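Local coordinates for peroxiredoxin (Mycobacterium tuberculosis, PDB 5EPF), which reduces hydrogen peroxide and organic hydroperoxides to water and alcohols as a thiol-specific peroxidase, protecting the cell against oxidative stress, at residues E55-V69 and M145-R157. Numbering follows the deposited sequence.
With SO4 (sulfate ion), chain B.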
loop_
_atom_site.group_PDB
_atom_site.type_symbol
_atom_site.label_atom_id
_atom_site.label_comp_id
_atom_site.label_asym_id
_atom_site.label_seq_id
_atom_site.Cartn_x
_atom_site.Cartn_y
_atom_site.Cartn_z
ATOM N N GLU A 55 3.500 10.895 -2.784
ATOM C CA GLU A 55 2.376 10.051 -2.389
ATOM C C GLU A 55 2.550 9.527 -0.966
ATOM O O GLU A 55 1.627 9.616 -0.141
ATOM C CB GLU A 55 2.244 8.886 -3.374
ATOM C CG GLU A 55 1.086 7.984 -3.005
ATOM C CD GLU A 55 0.976 6.712 -3.806
ATOM O OE1 GLU A 55 1.812 6.428 -4.682
ATOM O OE2 GLU A 55 0.013 5.950 -3.526
ATOM N N ALA A 56 3.736 8.989 -0.662
ATOM C CA ALA A 56 3.967 8.352 0.626
ATOM C C ALA A 56 4.079 9.380 1.746
ATOM O O ALA A 56 3.660 9.107 2.876
ATOM C CB ALA A 56 5.221 7.480 0.539
ATOM N N CYS A 57 4.633 10.563 1.462
ATOM C CA CYS A 57 4.660 11.610 2.477
ATOM C C CYS A 57 3.265 12.153 2.768
ATOM O O CYS A 57 3.000 12.597 3.892
ATOM C CB CYS A 57 5.607 12.736 2.062
ATOM S SG CYS A 57 7.356 12.289 2.216
ATOM N N HIS A 58 2.367 12.146 1.776
ATOM C CA HIS A 58 0.990 12.543 2.046
ATOM C C HIS A 58 0.310 11.532 2.964
ATOM O O HIS A 58 -0.369 11.924 3.922
ATOM C CB HIS A 58 0.239 12.744 0.728
ATOM C CG HIS A 58 -1.082 13.432 0.881
ATOM N ND1 HIS A 58 -1.233 14.624 1.551
ATOM C CD2 HIS A 58 -2.318 13.091 0.442
ATOM C CE1 HIS A 58 -2.502 14.995 1.510
ATOM N NE2 HIS A 58 -3.182 14.079 0.846
ATOM N N PHE A 59 0.536 10.229 2.734
ATOM C CA PHE A 59 0.082 9.220 3.692
ATOM C C PHE A 59 0.667 9.465 5.077
ATOM O O PHE A 59 -0.053 9.381 6.083
ATOM C CB PHE A 59 0.450 7.817 3.221
ATOM C CG PHE A 59 -0.557 7.201 2.278
ATOM C CD1 PHE A 59 -1.787 6.756 2.746
ATOM C CD2 PHE A 59 -0.279 7.058 0.921
ATOM C CE1 PHE A 59 -2.714 6.185 1.881
ATOM C CE2 PHE A 59 -1.203 6.493 0.048
ATOM C CZ PHE A 59 -2.436 6.055 0.543
ATOM N N ARG A 60 1.968 9.771 5.150
ATOM C CA ARG A 60 2.608 10.053 6.431
ATOM C C ARG A 60 1.908 11.197 7.146
ATOM O O ARG A 60 1.596 11.109 8.343
ATOM C CB ARG A 60 4.069 10.439 6.188
ATOM C CG ARG A 60 4.831 10.839 7.466
ATOM C CD ARG A 60 6.124 11.567 7.106
ATOM N NE ARG A 60 5.836 12.817 6.414
ATOM C CZ ARG A 60 6.727 13.539 5.738
ATOM N NH1 ARG A 60 7.993 13.138 5.642
ATOM N NH2 ARG A 60 6.347 14.661 5.144
ATOM N N ASP A 61 1.663 12.295 6.420
ATOM C CA ASP A 61 1.136 13.511 7.016
ATOM C C ASP A 61 -0.291 13.334 7.493
ATOM O O ASP A 61 -0.760 14.140 8.301
ATOM C CB ASP A 61 1.167 14.647 5.990
ATOM C CG ASP A 61 2.566 15.090 5.607
ATOM O OD1 ASP A 61 3.548 14.769 6.315
ATOM O OD2 ASP A 61 2.683 15.814 4.582
ATOM N N LEU A 62 -1.002 12.317 7.000
ATOM C CA LEU A 62 -2.382 12.054 7.393
ATOM C C LEU A 62 -2.494 11.006 8.501
ATOM O O LEU A 62 -3.564 10.403 8.669
ATOM C CB LEU A 62 -3.215 11.672 6.168
ATOM C CG LEU A 62 -3.505 12.820 5.202
ATOM C CD1 LEU A 62 -4.080 12.273 3.889
ATOM C CD2 LEU A 62 -4.452 13.831 5.826
ATOM N N ALA A 63 -1.431 10.814 9.291
ATOM C CA ALA A 63 -1.444 9.800 10.351
ATOM C C ALA A 63 -2.657 9.939 11.278
ATOM O O ALA A 63 -3.342 8.953 11.590
ATOM C CB ALA A 63 -0.152 9.881 11.174
ATOM N N LYS A 64 -2.915 11.149 11.773
ATOM C CA LYS A 64 -3.995 11.311 12.746
ATOM C C LYS A 64 -5.359 11.039 12.121
ATOM O O LYS A 64 -6.235 10.453 12.768
ATOM C CB LYS A 64 -3.931 12.691 13.401
ATOM C CG LYS A 64 -2.700 12.855 14.306
ATOM C CD LYS A 64 -2.725 14.141 15.123
ATOM C CE LYS A 64 -2.955 15.359 14.248
ATOM N NZ LYS A 64 -3.293 16.559 15.079
ATOM N N GLU A 65 -5.546 11.435 10.858
ATOM C CA GLU A 65 -6.819 11.227 10.173
ATOM C C GLU A 65 -7.101 9.742 9.949
ATOM O O GLU A 65 -8.241 9.280 10.117
ATOM C CB GLU A 65 -6.820 11.982 8.849
ATOM C CG GLU A 65 -6.839 13.510 8.970
ATOM C CD GLU A 65 -5.486 14.167 9.271
ATOM O OE1 GLU A 65 -4.467 13.489 9.524
ATOM O OE2 GLU A 65 -5.450 15.407 9.257
ATOM N N PHE A 66 -6.080 8.975 9.566
ATOM C CA PHE A 66 -6.285 7.537 9.432
ATOM C C PHE A 66 -6.539 6.890 10.784
ATOM O O PHE A 66 -7.397 6.014 10.902
ATOM C CB PHE A 66 -5.155 6.870 8.637
ATOM C CG PHE A 66 -5.259 7.115 7.154
ATOM C CD1 PHE A 66 -6.209 6.445 6.394
ATOM C CD2 PHE A 66 -4.443 8.036 6.522
ATOM C CE1 PHE A 66 -6.341 6.694 5.012
ATOM C CE2 PHE A 66 -4.562 8.282 5.152
ATOM C CZ PHE A 66 -5.515 7.599 4.394
ATOM N N ALA A 67 -5.852 7.346 11.830
ATOM C CA ALA A 67 -6.123 6.809 13.158
ATOM C C ALA A 67 -7.552 7.109 13.605
ATOM O O ALA A 67 -8.188 6.276 14.260
ATOM C CB ALA A 67 -5.097 7.327 14.157
ATOM N N GLU A 68 -8.088 8.276 13.234
ATOM C CA GLU A 68 -9.452 8.616 13.637
ATOM C C GLU A 68 -10.481 7.644 13.070
ATOM O O GLU A 68 -11.505 7.384 13.716
ATOM C CB GLU A 68 -9.812 10.041 13.225
ATOM C CG GLU A 68 -11.116 10.496 13.886
ATOM C CD GLU A 68 -11.855 11.573 13.118
ATOM O OE1 GLU A 68 -11.284 12.138 12.162
ATOM O OE2 GLU A 68 -13.016 11.860 13.494
ATOM N N VAL A 69 -10.244 7.115 11.868
ATOM C CA VAL A 69 -11.152 6.138 11.271
ATOM C C VAL A 69 -10.675 4.723 11.561
ATOM O O VAL A 69 -11.170 3.764 10.963
ATOM C CB VAL A 69 -11.384 6.368 9.762
ATOM C CG1 VAL A 69 -12.183 7.649 9.535
ATOM C CG2 VAL A 69 -10.064 6.394 8.995
ATOM N N MET A 145 -1.050 12.188 -7.091
ATOM C CA MET A 145 -0.343 11.530 -5.994
ATOM C C MET A 145 -1.100 11.654 -4.677
ATOM O O MET A 145 -1.143 10.699 -3.888
ATOM C CB MET A 145 1.069 12.107 -5.852
ATOM C CG MET A 145 1.972 11.900 -7.071
ATOM S SD MET A 145 2.157 10.180 -7.614
ATOM C CE MET A 145 0.904 10.050 -8.891
ATOM N N ASP A 146 -1.703 12.818 -4.416
ATOM C CA ASP A 146 -2.427 13.019 -3.160
ATOM C C ASP A 146 -3.737 12.247 -3.144
ATOM O O ASP A 146 -4.222 11.877 -2.065
ATOM C CB ASP A 146 -2.738 14.500 -2.899
ATOM C CG ASP A 146 -1.520 15.312 -2.487
ATOM O OD1 ASP A 146 -0.458 14.749 -2.190
ATOM O OD2 ASP A 146 -1.650 16.557 -2.457
ATOM N N ALA A 147 -4.316 11.990 -4.325
ATOM C CA ALA A 147 -5.635 11.362 -4.404
ATOM C C ALA A 147 -5.631 9.963 -3.803
ATOM O O ALA A 147 -6.668 9.482 -3.342
ATOM C CB ALA A 147 -6.113 11.304 -5.855
ATOM N N HIS A 148 -4.491 9.278 -3.805
ATOM C CA HIS A 148 -4.442 7.947 -3.207
ATOM C C HIS A 148 -4.849 7.984 -1.739
ATOM O O HIS A 148 -5.791 7.293 -1.333
ATOM C CB HIS A 148 -3.066 7.331 -3.433
ATOM C CG HIS A 148 -2.843 6.959 -4.854
ATOM N ND1 HIS A 148 -3.168 5.713 -5.358
ATOM C CD2 HIS A 148 -2.402 7.693 -5.904
ATOM C CE1 HIS A 148 -2.896 5.688 -6.651
ATOM N NE2 HIS A 148 -2.444 6.881 -7.008
ATOM N N ALA A 149 -4.211 8.836 -0.943
ATOM C CA ALA A 149 -4.605 8.927 0.456
ATOM C C ALA A 149 -5.938 9.654 0.610
ATOM O O ALA A 149 -6.756 9.272 1.452
ATOM C CB ALA A 149 -3.518 9.583 1.298
ATOM N N ASP A 150 -6.195 10.684 -0.210
ATOM C CA ASP A 150 -7.412 11.474 -0.022
ATOM C C ASP A 150 -8.659 10.641 -0.306
ATOM O O ASP A 150 -9.631 10.677 0.458
ATOM C CB ASP A 150 -7.402 12.708 -0.933
ATOM C CG ASP A 150 -6.326 13.727 -0.553
ATOM O OD1 ASP A 150 -5.819 13.701 0.587
ATOM O OD2 ASP A 150 -5.973 14.558 -1.421
ATOM N N LYS A 151 -8.663 9.901 -1.417
ATOM C CA LYS A 151 -9.829 9.082 -1.742
ATOM C C LYS A 151 -9.984 7.939 -0.758
ATOM O O LYS A 151 -11.104 7.607 -0.365
ATOM C CB LYS A 151 -9.754 8.550 -3.176
ATOM C CG LYS A 151 -9.959 9.614 -4.211
ATOM C CD LYS A 151 -9.552 9.160 -5.597
ATOM C CE LYS A 151 -10.366 7.980 -6.126
ATOM N NZ LYS A 151 -11.779 8.343 -6.375
ATOM N N ALA A 152 -8.872 7.340 -0.329
ATOM C CA ALA A 152 -8.947 6.276 0.661
ATOM C C ALA A 152 -9.555 6.788 1.957
ATOM O O ALA A 152 -10.458 6.158 2.528
ATOM C CB ALA A 152 -7.562 5.698 0.912
ATOM N N LEU A 153 -9.095 7.951 2.422
ATOM C CA LEU A 153 -9.633 8.527 3.646
ATOM C C LEU A 153 -11.112 8.862 3.489
ATOM O O LEU A 153 -11.912 8.600 4.399
ATOM C CB LEU A 153 -8.803 9.749 4.052
ATOM C CG LEU A 153 -9.190 10.475 5.332
ATOM C CD1 LEU A 153 -9.085 9.535 6.532
ATOM C CD2 LEU A 153 -8.345 11.735 5.535
ATOM N N ALA A 154 -11.509 9.416 2.332
ATOM C CA ALA A 154 -12.924 9.749 2.146
ATOM C C ALA A 154 -13.797 8.492 2.134
ATOM O O ALA A 154 -14.895 8.484 2.704
ATOM C CB ALA A 154 -13.119 10.589 0.883
ATOM N N THR A 155 -13.318 7.410 1.516
ATOM C CA THR A 155 -14.063 6.157 1.552
ATOM C C THR A 155 -14.225 5.649 2.976
ATOM O O THR A 155 -15.323 5.223 3.380
ATOM C CB THR A 155 -13.353 5.125 0.694
ATOM O OG1 THR A 155 -13.489 5.519 -0.677
ATOM C CG2 THR A 155 -13.958 3.739 0.927
ATOM N N LEU A 156 -13.151 5.695 3.765
ATOM C CA LEU A 156 -13.237 5.211 5.138
ATOM C C LEU A 156 -14.164 6.088 5.983
ATOM O O LEU A 156 -14.938 5.578 6.807
ATOM C CB LEU A 156 -11.827 5.148 5.733
ATOM C CG LEU A 156 -10.961 4.084 5.060
ATOM C CD1 LEU A 156 -9.468 4.320 5.299
ATOM C CD2 LEU A 156 -11.386 2.680 5.540
ATOM N N ARG A 157 -14.115 7.407 5.783
ATOM C CA ARG A 157 -15.054 8.280 6.478
ATOM C C ARG A 157 -16.492 7.976 6.079
ATOM O O ARG A 157 -17.391 8.019 6.921
ATOM C CB ARG A 157 -14.694 9.747 6.220
ATOM C CG ARG A 157 -13.431 10.154 6.959
ATOM C CD ARG A 157 -12.945 11.557 6.626
ATOM N NE ARG A 157 -11.869 11.984 7.521
ATOM C CZ ARG A 157 -11.135 13.083 7.368
ATOM N NH1 ARG A 157 -11.329 13.872 6.320
ATOM N NH2 ARG A 157 -10.206 13.390 8.273
HETATM S S SO4 B . 9.946 16.002 4.132
HETATM O O1 SO4 B . 10.167 14.563 4.117
HETATM O O2 SO4 B . 10.383 16.603 2.854
HETATM O O3 SO4 B . 8.527 16.309 4.337
HETATM O O4 SO4 B . 10.741 16.608 5.204
HETATM O O HOH W 1 -1.444 10.081 -1.240
HETATM O O HOH W 2 -10.544 10.885 9.767
#
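Helix 55-61 and helix 145-157 run roughly parallel, their axes 8.2 Å apart at closest approach and 34° from one another; beyond the break at L62, helix 63-68 continues beside the same partner. This is helix-on-helix packing on one side of the central sheet of the thioredoxin fold. A149 CB sits over the centre of the F59 ring, a CH-pi contact 3.6 Å from the centroid. The F59 ring also stacks with F42 of strand 39-43. F66 fits as a knob into the hole made by A149, A152, L153 and L156. V69 CG2 extends this apolar patch, 3.9 Å from L156 CB.

H58 makes the direct hydrogen bond between the segments. With CG anti to the backbone N (chi1 -167°), its ring reaches across to D150, and NE2 donates to OD1 at 2.7 Å. The bond is nearly straight and meets D150 OD1 on the syn side, tilted 35° out of the carboxylate plane. D146 OD1 lies over one ring face and L62 CD1 over the opposite one, both toward the rim. The nearby carboxylates would probably stabilise a protonated ring.

E55, close to the active-site C52, lays OE2 over the H148 ring, while its OE1 forms a salt bridge with R124. At the far end, a water joins E65 O and E68 OE1 to R157 NE, and L153 CD2 lies over the centre of the R157 guanidinium.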